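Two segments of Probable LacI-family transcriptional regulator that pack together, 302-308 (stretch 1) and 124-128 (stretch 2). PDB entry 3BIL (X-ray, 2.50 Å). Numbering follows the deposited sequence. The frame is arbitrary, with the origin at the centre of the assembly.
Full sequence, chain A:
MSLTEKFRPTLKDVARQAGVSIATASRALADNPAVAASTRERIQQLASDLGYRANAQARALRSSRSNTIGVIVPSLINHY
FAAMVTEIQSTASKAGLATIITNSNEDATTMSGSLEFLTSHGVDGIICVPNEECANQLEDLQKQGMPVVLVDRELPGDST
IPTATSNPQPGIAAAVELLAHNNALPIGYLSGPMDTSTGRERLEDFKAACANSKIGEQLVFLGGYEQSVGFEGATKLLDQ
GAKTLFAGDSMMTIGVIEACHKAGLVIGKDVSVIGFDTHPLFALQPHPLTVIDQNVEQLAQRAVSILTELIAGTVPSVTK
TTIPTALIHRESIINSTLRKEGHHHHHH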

ATOM      1  N   ARG A 302       6.880  19.776  -3.916  1.00 54.33           N
ATOM      2  CA  ARG A 302       8.122  20.490  -3.621  1.00 57.90           C
ATOM      3  C   ARG A 302       9.363  19.791  -4.140  1.00 57.95           C
ATOM      4  O   ARG A 302      10.227  20.442  -4.710  1.00 60.60           O
ATOM      5  CB  ARG A 302       8.263  20.789  -2.125  1.00 60.43           C
ATOM      6  CG  ARG A 302       7.240  21.790  -1.630  1.00 65.61           C
ATOM      7  CD  ARG A 302       7.774  23.221  -1.619  1.00 70.39           C
ATOM      8  NE  ARG A 302       7.914  23.757  -0.252  1.00 74.58           N
ATOM      9  CZ  ARG A 302       6.894  24.079   0.557  1.00 74.59           C
ATOM     10  NH1 ARG A 302       5.629  23.895   0.172  1.00 73.53           N
ATOM     11  NH2 ARG A 302       7.136  24.560   1.771  1.00 74.32           N
ATOM     12  N   ALA A 303       9.453  18.474  -3.953  1.00 58.67           N
ATOM     13  CA  ALA A 303      10.647  17.709  -4.371  1.00 59.09           C
ATOM     14  C   ALA A 303      10.879  17.688  -5.877  1.00 59.62           C
ATOM     15  O   ALA A 303      12.023  17.655  -6.326  1.00 58.19           O
ATOM     16  CB  ALA A 303      10.605  16.280  -3.845  1.00 58.90           C
ATOM     17  N   VAL A 304       9.801  17.676  -6.651  1.00 59.59           N
ATOM     18  CA  VAL A 304       9.955  17.677  -8.088  1.00 62.68           C
ATOM     19  C   VAL A 304      10.226  19.120  -8.614  1.00 62.53           C
ATOM     20  O   VAL A 304      11.040  19.298  -9.518  1.00 61.11           O
ATOM     21  CB  VAL A 304       8.809  16.857  -8.795  1.00 65.05           C
ATOM     22  CG1 VAL A 304       7.473  17.564  -8.680  1.00 63.30           C
ATOM     23  CG2 VAL A 304       9.160  16.546 -10.248  1.00 62.90           C
ATOM     24  N   SER A 305       9.595  20.136  -8.008  1.00 63.67           N
ATOM     25  CA  SER A 305       9.970  21.552  -8.221  1.00 62.66           C
ATOM     26  C   SER A 305      11.473  21.748  -8.141  1.00 62.27           C
ATOM     27  O   SER A 305      12.074  22.328  -9.037  1.00 62.31           O
ATOM     28  CB  SER A 305       9.308  22.462  -7.194  1.00 63.18           C
ATOM     29  OG  SER A 305       8.289  23.238  -7.790  1.00 66.91           O
ATOM     30  N   ILE A 306      12.064  21.226  -7.070  1.00 62.60           N
ATOM     31  CA  ILE A 306      13.498  21.343  -6.795  1.00 60.45           C
ATOM     32  C   ILE A 306      14.332  20.514  -7.762  1.00 61.33           C
ATOM     33  O   ILE A 306      15.496  20.824  -8.001  1.00 65.11           O
ATOM     34  CB  ILE A 306      13.836  20.942  -5.323  1.00 59.94           C
ATOM     35  CG1 ILE A 306      13.098  21.843  -4.318  1.00 60.77           C
ATOM     36  CG2 ILE A 306      15.339  20.981  -5.063  1.00 60.62           C
ATOM     37  CD1 ILE A 306      13.315  21.479  -2.855  1.00 59.14           C
ATOM     38  N   LEU A 307      13.761  19.460  -8.327  1.00 60.73           N
ATOM     39  CA  LEU A 307      14.514  18.682  -9.306  1.00 60.66           C
ATOM     40  C   LEU A 307      14.528  19.326 -10.683  1.00 63.48           C
ATOM     41  O   LEU A 307      15.519  19.208 -11.401  1.00 64.22           O
ATOM     42  CB  LEU A 307      13.994  17.263  -9.427  1.00 57.09           C
ATOM     43  CG  LEU A 307      14.985  16.345 -10.124  1.00 55.16           C
ATOM     44  CD1 LEU A 307      16.259  16.175  -9.305  1.00 54.62           C
ATOM     45  CD2 LEU A 307      14.328  15.020 -10.369  1.00 56.54           C
ATOM     46  N   THR A 308      13.432  19.992 -11.049  1.00 67.30           N
ATOM     47  CA  THR A 308      13.354  20.695 -12.329  1.00 71.55           C
ATOM     48  C   THR A 308      14.341  21.866 -12.324  1.00 74.94           C
ATOM     49  O   THR A 308      15.229  21.932 -13.177  1.00 77.41           O
ATOM     50  CB  THR A 308      11.912  21.144 -12.700  1.00 71.71           C
ATOM     51  OG1 THR A 308      11.265  21.722 -11.557  1.00 75.38           O
ATOM     52  CG2 THR A 308      11.091  19.967 -13.190  1.00 69.40           C
TER
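Stretch 2 124-128: DGIIC

From G125 onward stretch 2 is extended and runs along the helix 302-308, and residues 126-128 form a β-strand; D124, with phi/psi -63/-38, is not extended. The two run in roughly opposite directions, their N-to-C vectors making an angle of 147°, and their axes approach to 9.2 Å. The register follows from this: I127 lies over A303, CA to CA 7.3 Å, and G125 lies over L307, one helical turn further on, CA to CA 6.5 Å.

The contact is built from two interleaved apolar bumps. From the strand, I127 points its CA-to-CB bond toward the helix and, with chi1 m and chi2 t, extends CD1 into a shallow hollow floored by the backbone at A303 and V304, with the A303 methyl and the V304 side chain at its rim. Its CD1 lies 3.7 Å from the backbone O of A303, 4.4 Å from CB of A303, and 3.9 Å from CA of V304. The small methyl of A303 lets the isoleucine tip come down near the helix backbone, while V304, directed sideways, adds its CB at 4.1 Å from the same CD1.

From the helix, L307 supplies the answering bump. Its CD2 packs 3.8 Å from CG1 of I127 and 3.7 Å from the carbonyl C of G125, while its CD1 lies 3.8 Å from O of I126. G125 is the matching hollow: an ideal CB there would point toward the helix and fall 2.5 Å from CD2 of L307, a clash, so the bare backbone makes room for the leucine methyl.

The CA-to-CB bond of I126 points away, in keeping with the alternation of a strand, and the residue meets the helix through its backbone. No hydrogen bond crosses the interface, which buries 228 Å² in all; shape and apolar packing make the contact. On the helix, R302, S305, I306 and T308 take no part, and T308 OG1 instead donates a hydrogen bond to O of S305 at 2.7 Å.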

ATOM      1  N   ASP A 124      17.267  12.223 -16.450  1.00 78.10           N
ATOM      2  CA  ASP A 124      17.527  13.653 -16.245  1.00 77.83           C
ATOM      3  C   ASP A 124      17.765  14.026 -14.768  1.00 77.85           C
ATOM      4  O   ASP A 124      18.621  14.868 -14.473  1.00 76.64           O
ATOM      5  CB  ASP A 124      16.399  14.510 -16.847  1.00 78.99           C
ATOM      6  CG  ASP A 124      16.236  14.310 -18.361  1.00 80.46           C
ATOM      7  OD1 ASP A 124      16.898  13.424 -18.942  1.00 81.04           O
ATOM      8  OD2 ASP A 124      15.430  15.040 -18.977  1.00 81.07           O
ATOM      9  N   GLY A 125      17.015  13.389 -13.858  1.00 77.56           N
ATOM     10  CA  GLY A 125      17.125  13.628 -12.400  1.00 74.87           C
ATOM     11  C   GLY A 125      16.786  12.453 -11.481  1.00 71.00           C
ATOM     12  O   GLY A 125      16.104  11.507 -11.874  1.00 73.47           O
ATOM     13  N   ILE A 126      17.266  12.512 -10.247  1.00 65.69           N
ATOM     14  CA  ILE A 126      16.992  11.467  -9.261  1.00 61.89           C
ATOM     15  C   ILE A 126      16.381  12.069  -8.003  1.00 59.69           C
ATOM     16  O   ILE A 126      16.980  12.948  -7.390  1.00 60.05           O
ATOM     17  CB  ILE A 126      18.278  10.685  -8.879  1.00 58.15           C
ATOM     18  CG1 ILE A 126      18.761   9.851 -10.062  1.00 55.13           C
ATOM     19  CG2 ILE A 126      18.033   9.805  -7.671  1.00 55.87           C
ATOM     20  CD1 ILE A 126      19.924   8.954  -9.746  1.00 54.53           C
ATOM     21  N   ILE A 127      15.182  11.612  -7.644  1.00 56.08           N
ATOM     22  CA  ILE A 127      14.588  11.931  -6.344  1.00 50.40           C
ATOM     23  C   ILE A 127      14.655  10.676  -5.522  1.00 50.02           C
ATOM     24  O   ILE A 127      14.259   9.597  -5.979  1.00 49.27           O
ATOM     25  CB  ILE A 127      13.149  12.361  -6.456  1.00 45.95           C
ATOM     26  CG1 ILE A 127      13.073  13.766  -7.049  1.00 45.29           C
ATOM     27  CG2 ILE A 127      12.490  12.317  -5.083  1.00 44.08           C
ATOM     28  CD1 ILE A 127      11.684  14.175  -7.504  1.00 43.39           C
ATOM     29  N   CYS A 128      15.143  10.810  -4.301  1.00 49.76           N
ATOM     30  CA  CYS A 128      15.592   9.632  -3.586  1.00 49.76           C
ATOM     31  C   CYS A 128      15.502   9.712  -2.052  1.00 49.58           C
ATOM     32  O   CYS A 128      15.678  10.787  -1.467  1.00 52.18           O
ATOM     33  CB  CYS A 128      17.012   9.343  -4.044  1.00 49.78           C
ATOM     34  SG  CYS A 128      17.955   8.476  -2.874  1.00 54.80           S
TER